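Local atomic coordinates of dicer Related Helicase (Caenorhabditis elegans, PDB entry 6M6S), a protein that binds double-stranded RNA through its C-terminal domain, the part described here, and probably hydrolyses ATP as a helicase of the RIG-I-like family. Residues V30-M35 with Y80-G84; K8-L12 with C22-I27; F44-K50 with L64-F70. All coordinates share one frame; numbering follows the deposited sequence.

Contact 1: V30-M35 with Y80-G84. With nucleotides of chain C; nucleotides of chain D.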
loop_
_atom_site.group_PDB
_atom_site.type_symbol
_atom_site.label_atom_id
_atom_site.label_comp_id
_atom_site.label_asym_id
_atom_site.label_seq_id
_atom_site.Cartn_x
_atom_site.Cartn_y
_atom_site.Cartn_z
ATOM N N VAL B 30 3.335 -19.622 6.757
ATOM C CA VAL B 30 2.900 -20.602 7.713
ATOM C C VAL B 30 1.574 -20.094 8.276
ATOM O O VAL B 30 1.560 -19.140 9.061
ATOM C CB VAL B 30 3.915 -20.760 8.828
ATOM C CG1 VAL B 30 3.423 -21.826 9.833
ATOM C CG2 VAL B 30 5.279 -21.129 8.216
ATOM N N PHE B 31 0.468 -20.704 7.871
ATOM C CA PHE B 31 -0.854 -20.228 8.304
ATOM C C PHE B 31 -0.997 -18.699 8.232
ATOM O O PHE B 31 -1.336 -18.003 9.221
ATOM C CB PHE B 31 -1.158 -20.727 9.714
ATOM C CG PHE B 31 -1.349 -22.223 9.784
ATOM C CD1 PHE B 31 -2.561 -22.781 9.408
ATOM C CD2 PHE B 31 -0.332 -23.049 10.220
ATOM C CE1 PHE B 31 -2.762 -24.179 9.479
ATOM C CE2 PHE B 31 -0.516 -24.438 10.293
ATOM C CZ PHE B 31 -1.736 -25.000 9.923
ATOM N N SER B 32 -0.714 -18.203 7.048
ATOM C CA SER B 32 -0.849 -16.793 6.742
ATOM C C SER B 32 0.090 -15.863 7.498
ATOM O O SER B 32 -0.109 -14.648 7.472
ATOM C CB SER B 32 -2.296 -16.316 6.835
ATOM O OG SER B 32 -3.129 -17.135 6.018
ATOM N N ASN B 33 1.154 -16.416 8.091
ATOM C CA ASN B 33 2.293 -15.626 8.527
ATOM C C ASN B 33 3.384 -15.743 7.469
ATOM O O ASN B 33 3.781 -16.868 7.141
ATOM C CB ASN B 33 2.837 -16.252 9.817
ATOM C CG ASN B 33 1.923 -16.009 10.994
ATOM O OD1 ASN B 33 2.039 -14.981 11.666
ATOM N ND2 ASN B 33 1.027 -16.950 11.264
ATOM N N TYR B 34 3.883 -14.623 6.950
ATOM C CA TYR B 34 4.767 -14.628 5.783
ATOM C C TYR B 34 6.164 -14.460 6.345
ATOM O O TYR B 34 6.513 -13.344 6.854
ATOM C CB TYR B 34 4.354 -13.482 4.831
ATOM C CG TYR B 34 3.019 -13.777 4.135
ATOM C CD1 TYR B 34 1.811 -13.660 4.832
ATOM C CD2 TYR B 34 2.946 -14.092 2.781
ATOM C CE1 TYR B 34 0.619 -13.910 4.217
ATOM C CE2 TYR B 34 1.711 -14.297 2.166
ATOM C CZ TYR B 34 0.592 -14.240 2.897
ATOM O OH TYR B 34 -0.641 -14.434 2.287
ATOM N N MET B 35 6.942 -15.553 6.318
ATOM C CA MET B 35 8.220 -15.553 7.042
ATOM C C MET B 35 9.374 -15.594 6.072
ATOM O O MET B 35 9.232 -16.069 4.954
ATOM C CB MET B 35 8.306 -16.800 7.938
ATOM C CG MET B 35 7.025 -17.002 8.767
ATOM S SD MET B 35 6.586 -15.622 9.841
ATOM C CE MET B 35 7.967 -15.756 11.002
ATOM N N TYR B 80 9.765 -14.573 15.120
ATOM C CA TYR B 80 8.915 -15.562 15.758
ATOM C C TYR B 80 9.728 -16.818 15.982
ATOM O O TYR B 80 10.769 -17.025 15.324
ATOM C CB TYR B 80 7.769 -15.968 14.821
ATOM C CG TYR B 80 6.607 -14.976 14.650
ATOM C CD1 TYR B 80 6.810 -13.748 14.040
ATOM C CD2 TYR B 80 5.324 -15.320 15.049
ATOM C CE1 TYR B 80 5.764 -12.852 13.849
ATOM C CE2 TYR B 80 4.252 -14.434 14.843
ATOM C CZ TYR B 80 4.490 -13.220 14.261
ATOM O OH TYR B 80 3.438 -12.361 14.016
ATOM N N LYS B 81 9.257 -17.669 16.893
ATOM C CA LYS B 81 9.708 -19.068 16.966
ATOM C C LYS B 81 8.576 -19.927 16.433
ATOM O O LYS B 81 7.465 -19.942 17.027
ATOM C CB LYS B 81 10.026 -19.461 18.412
ATOM C CG LYS B 81 10.810 -20.749 18.551
ATOM C CD LYS B 81 10.875 -21.154 20.067
ATOM C CE LYS B 81 11.999 -22.049 20.383
ATOM N NZ LYS B 81 12.392 -21.928 21.838
ATOM N N ILE B 82 8.807 -20.583 15.294
ATOM C CA ILE B 82 7.751 -21.355 14.640
ATOM C C ILE B 82 8.263 -22.768 14.519
ATOM O O ILE B 82 9.332 -22.973 13.918
ATOM C CB ILE B 82 7.445 -20.781 13.266
ATOM C CG1 ILE B 82 6.879 -19.354 13.390
ATOM C CG2 ILE B 82 6.457 -21.709 12.485
ATOM C CD1 ILE B 82 6.199 -18.915 12.205
ATOM N N ARG B 83 7.557 -23.726 15.125
ATOM C CA ARG B 83 7.969 -25.124 15.136
ATOM C C ARG B 83 9.425 -25.228 15.641
ATOM O O ARG B 83 10.242 -25.987 15.098
ATOM C CB ARG B 83 7.820 -25.772 13.754
ATOM C CG ARG B 83 6.458 -25.623 13.102
ATOM C CD ARG B 83 5.882 -26.974 12.619
ATOM N NE ARG B 83 6.089 -27.291 11.196
ATOM C CZ ARG B 83 5.304 -26.876 10.187
ATOM N NH1 ARG B 83 4.261 -26.071 10.414
ATOM N NH2 ARG B 83 5.568 -27.248 8.929
ATOM N N GLY B 84 9.744 -24.443 16.674
ATOM C CA GLY B 84 11.058 -24.513 17.286
ATOM C C GLY B 84 12.184 -23.787 16.565
ATOM O O GLY B 84 13.330 -23.878 16.973
ATOM P P C C 12 -5.415 -23.287 14.758
ATOM O OP1 C C 12 -5.035 -24.727 14.684
ATOM O OP2 C C 12 -6.036 -22.800 16.008
ATOM O "O5'" C C 12 -4.145 -22.395 14.401
ATOM C "C5'" C C 12 -3.262 -22.771 13.361
ATOM C "C4'" C C 12 -2.164 -21.759 13.170
ATOM O "O4'" C C 12 -2.725 -20.457 12.932
ATOM C "C3'" C C 12 -1.237 -21.523 14.340
ATOM O "O3'" C C 12 -0.289 -22.556 14.506
ATOM C "C2'" C C 12 -0.601 -20.203 13.963
ATOM O "O2'" C C 12 0.406 -20.420 12.986
ATOM C "C1'" C C 12 -1.782 -19.471 13.309
ATOM N N1 C C 12 -2.406 -18.529 14.265
ATOM C C2 C C 12 -1.849 -17.262 14.369
ATOM O O2 C C 12 -0.901 -16.973 13.609
ATOM N N3 C C 12 -2.389 -16.381 15.248
ATOM C C4 C C 12 -3.393 -16.764 16.034
ATOM N N4 C C 12 -3.873 -15.867 16.893
ATOM C C5 C C 12 -3.970 -18.062 15.962
ATOM C C6 C C 12 -3.438 -18.908 15.074
ATOM P P G D 2 0.782 -7.031 12.528
ATOM O OP1 G D 2 1.168 -6.005 11.507
ATOM O OP2 G D 2 -0.481 -6.748 13.290
ATOM O "O5'" G D 2 0.640 -8.381 11.690
ATOM C "C5'" G D 2 1.770 -8.914 11.010
ATOM C "C4'" G D 2 1.422 -10.235 10.384
ATOM O "O4'" G D 2 1.180 -11.211 11.409
ATOM C "C3'" G D 2 0.153 -10.276 9.537
ATOM O "O3'" G D 2 0.408 -9.822 8.231
ATOM C "C2'" G D 2 -0.172 -11.761 9.539
ATOM O "O2'" G D 2 0.704 -12.428 8.637
ATOM C "C1'" G D 2 0.233 -12.154 10.957
ATOM N N9 G D 2 -0.887 -12.123 11.911
ATOM C C8 G D 2 -1.167 -11.126 12.848
ATOM N N7 G D 2 -2.219 -11.412 13.589
ATOM C C5 G D 2 -2.622 -12.671 13.124
ATOM C C6 G D 2 -3.695 -13.515 13.520
ATOM O O6 G D 2 -4.512 -13.314 14.404
ATOM N N1 G D 2 -3.760 -14.691 12.778
ATOM C C2 G D 2 -2.881 -15.039 11.775
ATOM N N2 G D 2 -3.071 -16.232 11.167
ATOM N N3 G D 2 -1.873 -14.258 11.399
ATOM C C4 G D 2 -1.812 -13.113 12.106
ATOM P P C D 3 -0.623 -8.862 7.495
ATOM O OP1 C D 3 0.030 -8.568 6.192
ATOM O OP2 C D 3 -1.234 -7.920 8.469
ATOM O "O5'" C D 3 -1.800 -9.876 7.109
ATOM C "C5'" C D 3 -1.603 -10.922 6.166
ATOM C "C4'" C D 3 -2.665 -11.992 6.255
ATOM O "O4'" C D 3 -2.623 -12.622 7.561
ATOM C "C3'" C D 3 -4.115 -11.555 6.153
ATOM O "O3'" C D 3 -4.547 -11.153 4.862
ATOM C "C2'" C D 3 -4.834 -12.770 6.726
ATOM O "O2'" C D 3 -4.832 -13.866 5.814
ATOM C "C1'" C D 3 -3.903 -13.129 7.884
ATOM N N1 C D 3 -4.372 -12.497 9.143
ATOM C C2 C D 3 -5.369 -13.168 9.851
ATOM O O2 C D 3 -5.786 -14.257 9.424
ATOM N N3 C D 3 -5.847 -12.605 10.986
ATOM C C4 C D 3 -5.395 -11.432 11.426
ATOM N N4 C D 3 -5.917 -10.947 12.566
ATOM C C5 C D 3 -4.388 -10.720 10.710
ATOM C C6 C D 3 -3.914 -11.279 9.579
#

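Contact 2: K8-L12 with C22-I27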
loop_
_atom_site.group_PDB
_atom_site.type_symbol
_atom_site.label_atom_id
_atom_site.label_comp_id
_atom_site.label_asym_id
_atom_site.label_seq_id
_atom_site.Cartn_x
_atom_site.Cartn_y
_atom_site.Cartn_z
ATOM N N LYS B 8 8.728 -13.376 -12.122
ATOM C CA LYS B 8 9.856 -12.529 -11.768
ATOM C C LYS B 8 10.302 -12.615 -10.318
ATOM O O LYS B 8 9.481 -12.758 -9.392
ATOM C CB LYS B 8 9.498 -11.097 -12.073
ATOM C CG LYS B 8 9.128 -10.929 -13.551
ATOM C CD LYS B 8 8.806 -9.473 -13.904
ATOM C CE LYS B 8 8.476 -9.324 -15.403
ATOM N NZ LYS B 8 7.683 -8.087 -15.709
ATOM N N ILE B 9 11.607 -12.484 -10.111
ATOM C CA ILE B 9 12.136 -12.387 -8.773
ATOM C C ILE B 9 12.190 -10.922 -8.363
ATOM O O ILE B 9 12.537 -10.029 -9.171
ATOM C CB ILE B 9 13.511 -13.014 -8.708
ATOM C CG1 ILE B 9 13.349 -14.507 -9.019
ATOM C CG2 ILE B 9 14.160 -12.757 -7.339
ATOM C CD1 ILE B 9 14.617 -15.295 -8.997
ATOM N N TYR B 10 11.779 -10.646 -7.123
ATOM C CA TYR B 10 11.817 -9.316 -6.594
ATOM C C TYR B 10 12.794 -9.206 -5.474
ATOM O O TYR B 10 12.991 -10.160 -4.711
ATOM C CB TYR B 10 10.409 -8.901 -6.051
ATOM C CG TYR B 10 9.435 -8.608 -7.167
ATOM C CD1 TYR B 10 8.880 -9.633 -7.918
ATOM C CD2 TYR B 10 9.070 -7.318 -7.446
ATOM C CE1 TYR B 10 7.987 -9.392 -8.951
ATOM C CE2 TYR B 10 8.183 -7.062 -8.494
ATOM C CZ TYR B 10 7.628 -8.099 -9.201
ATOM O OH TYR B 10 6.744 -7.860 -10.212
ATOM N N LYS B 11 13.392 -8.022 -5.335
ATOM C CA LYS B 11 14.169 -7.717 -4.151
ATOM C C LYS B 11 13.264 -7.111 -3.094
ATOM O O LYS B 11 12.413 -6.257 -3.415
ATOM C CB LYS B 11 15.224 -6.695 -4.520
ATOM C CG LYS B 11 16.353 -7.315 -5.305
ATOM C CD LYS B 11 17.420 -6.280 -5.600
ATOM C CE LYS B 11 18.268 -6.740 -6.793
ATOM N NZ LYS B 11 19.146 -5.619 -7.242
ATOM N N LEU B 12 13.386 -7.513 -1.835
ATOM C CA LEU B 12 12.627 -6.882 -0.750
ATOM C C LEU B 12 13.539 -5.908 -0.030
ATOM O O LEU B 12 14.585 -6.338 0.542
ATOM C CB LEU B 12 12.159 -7.931 0.267
ATOM C CG LEU B 12 10.863 -8.668 -0.130
ATOM C CD1 LEU B 12 10.909 -9.320 -1.493
ATOM C CD2 LEU B 12 10.445 -9.688 0.967
ATOM N N CYS B 22 16.310 -9.447 1.385
ATOM C CA CYS B 22 16.313 -10.764 0.756
ATOM C C CYS B 22 15.529 -10.762 -0.564
ATOM O O CYS B 22 14.898 -9.760 -0.903
ATOM C CB CYS B 22 15.691 -11.850 1.694
ATOM S SG CYS B 22 13.866 -11.594 1.987
ATOM N N LYS B 23 15.562 -11.887 -1.266
ATOM C CA LYS B 23 14.800 -12.050 -2.505
ATOM C C LYS B 23 13.447 -12.661 -2.193
ATOM O O LYS B 23 13.264 -13.403 -1.220
ATOM C CB LYS B 23 15.549 -12.999 -3.442
ATOM C CG LYS B 23 16.889 -12.461 -3.917
ATOM C CD LYS B 23 16.758 -11.125 -4.658
ATOM C CE LYS B 23 18.129 -10.767 -5.330
ATOM N NZ LYS B 23 19.188 -10.736 -4.286
ATOM N N SER B 24 12.479 -12.384 -3.058
ATOM C CA SER B 24 11.106 -12.865 -2.877
ATOM C C SER B 24 10.975 -14.387 -2.795
ATOM O O SER B 24 10.030 -14.884 -2.172
ATOM C CB SER B 24 10.290 -12.381 -4.110
ATOM O OG SER B 24 10.934 -12.779 -5.341
ATOM N N ILE B 25 11.902 -15.134 -3.412
ATOM C CA ILE B 25 11.806 -16.580 -3.447
ATOM C C ILE B 25 11.971 -17.174 -2.024
ATOM O O ILE B 25 11.696 -18.356 -1.839
ATOM C CB ILE B 25 12.809 -17.192 -4.429
ATOM C CG1 ILE B 25 14.252 -16.949 -3.934
ATOM C CG2 ILE B 25 12.530 -16.694 -5.871
ATOM C CD1 ILE B 25 15.315 -17.547 -4.838
ATOM N N TYR B 26 12.408 -16.367 -1.060
ATOM C CA TYR B 26 12.623 -16.892 0.304
ATOM C C TYR B 26 11.450 -16.668 1.221
ATOM O O TYR B 26 11.505 -17.026 2.404
ATOM C CB TYR B 26 13.912 -16.320 0.946
ATOM C CG TYR B 26 15.126 -16.796 0.202
ATOM C CD1 TYR B 26 15.555 -18.096 0.332
ATOM C CD2 TYR B 26 15.792 -15.956 -0.690
ATOM C CE1 TYR B 26 16.632 -18.542 -0.379
ATOM C CE2 TYR B 26 16.870 -16.399 -1.411
ATOM C CZ TYR B 26 17.282 -17.677 -1.250
ATOM O OH TYR B 26 18.370 -18.118 -1.964
ATOM N N ILE B 27 10.383 -16.024 0.753
ATOM C CA ILE B 27 9.256 -15.795 1.625
ATOM C C ILE B 27 8.313 -16.978 1.469
ATOM O O ILE B 27 7.983 -17.374 0.338
ATOM C CB ILE B 27 8.458 -14.568 1.183
ATOM C CG1 ILE B 27 9.364 -13.329 1.197
ATOM C CG2 ILE B 27 7.223 -14.327 2.098
ATOM C CD1 ILE B 27 9.971 -12.935 2.557
HETATM O O HOH W 1 9.681 -14.368 -6.837
#

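Contact 3: F44-K50 with L64-F70. With ZN (zinc ion), chain F.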
loop_
_atom_site.group_PDB
_atom_site.type_symbol
_atom_site.label_atom_id
_atom_site.label_comp_id
_atom_site.label_asym_id
_atom_site.label_seq_id
_atom_site.Cartn_x
_atom_site.Cartn_y
_atom_site.Cartn_z
ATOM N N PHE B 44 21.252 -8.702 8.163
ATOM C CA PHE B 44 20.645 -7.398 7.802
ATOM C C PHE B 44 19.593 -6.925 8.790
ATOM O O PHE B 44 18.849 -5.941 8.548
ATOM C CB PHE B 44 20.089 -7.463 6.377
ATOM C CG PHE B 44 21.110 -7.943 5.399
ATOM C CD1 PHE B 44 22.335 -7.303 5.314
ATOM C CD2 PHE B 44 20.890 -9.110 4.668
ATOM C CE1 PHE B 44 23.311 -7.768 4.443
ATOM C CE2 PHE B 44 21.866 -9.596 3.797
ATOM C CZ PHE B 44 23.090 -8.922 3.695
ATOM N N LEU B 45 19.509 -7.604 9.930
ATOM C CA LEU B 45 18.508 -7.267 10.938
ATOM C C LEU B 45 19.141 -7.115 12.315
ATOM O O LEU B 45 19.961 -7.956 12.744
ATOM C CB LEU B 45 17.442 -8.340 11.043
ATOM C CG LEU B 45 16.700 -8.637 9.737
ATOM C CD1 LEU B 45 15.853 -9.838 9.914
ATOM C CD2 LEU B 45 15.795 -7.396 9.367
ATOM N N HIS B 46 18.732 -6.089 13.059
ATOM C CA HIS B 46 19.002 -6.086 14.496
ATOM C C HIS B 46 17.792 -6.688 15.232
ATOM O O HIS B 46 16.614 -6.457 14.855
ATOM C CB HIS B 46 19.216 -4.658 15.087
ATOM C CG HIS B 46 20.406 -3.917 14.532
ATOM N ND1 HIS B 46 21.698 -4.140 14.969
ATOM C CD2 HIS B 46 20.488 -2.923 13.606
ATOM C CE1 HIS B 46 22.530 -3.346 14.311
ATOM N NE2 HIS B 46 21.821 -2.587 13.484
ATOM N N VAL B 47 18.076 -7.413 16.312
ATOM C CA VAL B 47 17.044 -8.093 17.063
ATOM C C VAL B 47 16.985 -7.428 18.415
ATOM O O VAL B 47 18.001 -7.396 19.136
ATOM C CB VAL B 47 17.391 -9.618 17.169
ATOM C CG1 VAL B 47 16.444 -10.326 18.123
ATOM C CG2 VAL B 47 17.453 -10.284 15.782
ATOM N N GLU B 48 15.818 -6.867 18.773
ATOM C CA GLU B 48 15.684 -6.047 19.971
ATOM C C GLU B 48 14.548 -6.608 20.864
ATOM O O GLU B 48 13.422 -6.749 20.386
ATOM C CB GLU B 48 15.422 -4.591 19.604
ATOM C CG GLU B 48 15.398 -3.679 20.816
ATOM C CD GLU B 48 16.818 -3.223 21.299
ATOM O OE1 GLU B 48 17.864 -3.556 20.673
ATOM O OE2 GLU B 48 16.871 -2.497 22.311
ATOM N N SER B 49 14.823 -6.937 22.134
ATOM C CA SER B 49 13.772 -7.494 22.978
ATOM C C SER B 49 12.589 -6.524 23.141
ATOM O O SER B 49 12.787 -5.322 23.207
ATOM C CB SER B 49 14.347 -7.819 24.362
ATOM O OG SER B 49 13.297 -8.163 25.260
ATOM N N LYS B 50 11.357 -7.030 23.214
ATOM C CA LYS B 50 10.207 -6.119 23.434
ATOM C C LYS B 50 9.888 -5.796 24.898
ATOM O O LYS B 50 9.199 -4.795 25.207
ATOM C CB LYS B 50 8.932 -6.657 22.756
ATOM C CG LYS B 50 8.875 -6.380 21.281
ATOM C CD LYS B 50 7.510 -6.710 20.693
ATOM C CE LYS B 50 6.434 -5.751 21.184
ATOM N NZ LYS B 50 5.123 -6.071 20.559
ATOM N N LEU B 64 7.973 -12.997 18.976
ATOM C CA LEU B 64 9.000 -12.673 19.987
ATOM C C LEU B 64 9.634 -11.272 19.756
ATOM O O LEU B 64 8.903 -10.270 19.667
ATOM C CB LEU B 64 10.046 -13.772 20.044
ATOM C CG LEU B 64 9.564 -15.186 20.405
ATOM C CD1 LEU B 64 10.719 -16.215 20.219
ATOM C CD2 LEU B 64 9.064 -15.213 21.884
ATOM N N SER B 65 10.960 -11.194 19.590
ATOM C CA SER B 65 11.676 -9.901 19.580
ATOM C C SER B 65 11.348 -9.028 18.375
ATOM O O SER B 65 11.020 -9.540 17.306
ATOM C CB SER B 65 13.182 -10.178 19.572
ATOM O OG SER B 65 13.475 -11.217 20.494
ATOM N N ASP B 66 11.446 -7.719 18.519
ATOM C CA ASP B 66 11.290 -6.849 17.343
ATOM C C ASP B 66 12.504 -7.032 16.445
ATOM O O ASP B 66 13.598 -7.378 16.932
ATOM C CB ASP B 66 11.200 -5.383 17.781
ATOM C CG ASP B 66 9.796 -5.003 18.196
ATOM O OD1 ASP B 66 8.847 -5.445 17.497
ATOM O OD2 ASP B 66 9.644 -4.308 19.216
ATOM N N ILE B 67 12.357 -6.821 15.127
ATOM C CA ILE B 67 13.501 -6.768 14.194
ATOM C C ILE B 67 13.602 -5.388 13.563
ATOM O O ILE B 67 12.548 -4.754 13.239
ATOM C CB ILE B 67 13.439 -7.822 13.101
ATOM C CG1 ILE B 67 12.049 -7.864 12.407
ATOM C CG2 ILE B 67 13.860 -9.218 13.726
ATOM C CD1 ILE B 67 12.059 -8.808 11.158
ATOM N N LYS B 68 14.839 -4.866 13.459
ATOM C CA LYS B 68 15.040 -3.509 12.909
ATOM C C LYS B 68 15.982 -3.595 11.754
ATOM O O LYS B 68 16.846 -4.459 11.723
ATOM C CB LYS B 68 15.739 -2.585 13.960
ATOM C CG LYS B 68 15.226 -2.713 15.379
ATOM C CD LYS B 68 13.810 -2.209 15.488
ATOM C CE LYS B 68 13.309 -2.278 16.959
ATOM N NZ LYS B 68 11.906 -1.664 17.213
ATOM N N CYS B 69 15.829 -2.687 10.784
ATOM C CA CYS B 69 16.740 -2.595 9.654
ATOM C C CYS B 69 18.151 -2.433 10.203
ATOM O O CYS B 69 18.380 -1.582 11.052
ATOM C CB CYS B 69 16.366 -1.394 8.754
ATOM S SG CYS B 69 17.564 -1.120 7.443
ATOM N N PHE B 70 19.101 -3.261 9.757
ATOM C CA PHE B 70 20.497 -3.138 10.227
ATOM C C PHE B 70 21.071 -1.747 9.969
ATOM O O PHE B 70 21.838 -1.223 10.794
ATOM C CB PHE B 70 21.434 -4.188 9.577
ATOM C CG PHE B 70 22.841 -4.219 10.178
ATOM C CD1 PHE B 70 23.098 -4.909 11.365
ATOM C CD2 PHE B 70 23.899 -3.566 9.548
ATOM C CE1 PHE B 70 24.377 -4.939 11.924
ATOM C CE2 PHE B 70 25.205 -3.592 10.101
ATOM C CZ PHE B 70 25.431 -4.274 11.295
HETATM ZN ZN ZN F . 16.557 0.786 6.571
#

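Contact 1: V30-M35 with Y80-G84
Met-35 of strand 33-36 reaches across to Ile-82 and Tyr-80. Its CB sets out toward 80-84. CG then lies 4.0 Å from Ile-82 CD1, and SD passes close to the same methyl. The bend at chi2 (-58°) brings SD above the face of the Tyr-80 ring; the second bend, at chi3 (-68°), turns CE to Tyr-80 and Ile-82. SD is 5.0 Å from the ring centroid and 23° off the ring normal, a distant Met-aromatic contact. The tip, CE, lies 3.8 Å from Tyr-80 CD1 and equally close to Ile-82 CD1. Further along, Val-30 CG1 meets Ile-82 CG2 at 4.0 Å. Phe-129 of helix 126-132 covers that end.

Residues Val-30 to Asn-33 form a type I' turn, the tight turn of a two-residue beta hairpin. In this RIG-I-type C-terminal domain the turn meets the bound RNA. Asn-33 ND2 donates to O2 of C12 of chain C at 3.0 Å and to Val-30 O at 3.2 Å. The two ND2 bonds fix the turn of the amide; Val-30 O also accepts from Asn-33 N. The strongest partner of both Asn-33 OD1 and Tyr-80 OH is a modified residue of a bound chain. Ser-32 O accepts from O2' of G2 of chain D at 2.6 Å, and Phe-31 O accepts from N2 of the same nucleotide. C4' of C12 of chain C sits 3.5 Å over one face of the Phe-31 ring, toward its rim.

Contact 2: K8-L12 with C22-I27
Leu-12, Ile-9 and Ser-24 bury the most surface here. Leu-12 CD2 meets Ile-27 CD1 tip to tip at 3.6 Å and also touches Cys-22 SG. The other branch, CD1, lies 3.8 Å from Ser-24 N. Trp-111 of helix 111-117 packs on Leu-12 and Ile-27. Leu-12 N donates to Cys-22 O in the antiparallel hydrogen-bonded pair of the hairpin 11-14 and 20-23. Lys-11 and Lys-23 form the next, non-hydrogen-bonded pair, their side chains side by side, and Lys-23 NZ has its salt bridge with Glu-20.

Past this pair the regular ladder ends. With chi1 at 53°, Ser-24 OG sits between its own backbone N and carbonyl carbon, and there it accepts from Tyr-10 N at 2.9 Å and 174°. Ser-24 N in turn donates to Tyr-10 O at 2.8 Å. A water joins Ser-24 OG to Lys-8 O. An alanine here would remove OG, and Tyr-10 N would probably lose its acceptor and the water one of its holds. Ile-9 CG1 rests on Ile-25 CG2 at 3.9 Å, and Ile-9 CG2 touches Lys-23 CD. One serine hydroxyl thus does the work of a strand carbonyl, so Tyr-10 keeps both bonds to Ser-24 while 24-26 turns into a 3-10 segment.

Contact 3: F44-K50 with L64-F70
His-46 and Lys-68 hold each other by two backbone bonds: each N donates to the other's O at 2.8 Å. Glu-48 and Asp-66, the next hydrogen-bonded pair, repeat the pattern. Between them, Val-47 and Ile-67 form a non-hydrogen-bonded pair, and His-46 O also takes a CA-H contact from Ile-67. At the far end Phe-70 N donates to Phe-44 O at 3.0 Å, but from 52° out of the carbonyl plane and so not on a lone pair.

His-46 uses its side chain as well. NE2 donates to Phe-70 O at 3.0 Å, on a lone pair in the carbonyl plane, with the oxygen 19° out of the imidazole plane. Phe-70 O also accepts from Lys-73 NZ. The Phe-70 ring is nearly parallel to the imidazole but slid aside, with Phe-70 CD1 3.4 Å from His-46 CE1.

Most polar ends turn elsewhere. Lys-68 NZ pairs with Asp-75, and Ser-65 OG and Ser-49 OG both bond to Asp-152 of helix 140-167. Lys-50 lays CG and CD across the Asp-66 carboxylate, yet its NZ is 4.9 Å from Asp-66 OD1 and bonds to a modified residue of a bound chain. Cys-69 SG binds the zinc ion at 2.3 Å. Cys-14, Cys-17 and Cys-72 complete the four-cysteine zinc site of the RIG-I-type C-terminal domain, which the end of strand 61-69, paired here with the outermost strand 45-48, leads into.

How the contacts relate
Contact 1, through 80-84, reaches the antiparallel sheet of contact 3, where strands 61-69 and 75-82 are neighbours. They touch where Lys-81 CB lies 3.8 Å from Leu-64 CD1. Contact 3 is nested in the loop closed by contact 1, and their centres are about 16 Å apart. Contact 2 closes before either opens. It meets contact 1 where Ile-27 CG2 lies 3.9 Å from Met-35 O, and its centre is about 20 Å from that of contact 3. Contact 1 meets the RNA directly, while the nearest atoms of contacts 2 and 3 are each about 9 Å from it. Contact 3 holds a zinc ligand; the Leu-12 side chain of contact 2 is about 12 Å from the zinc.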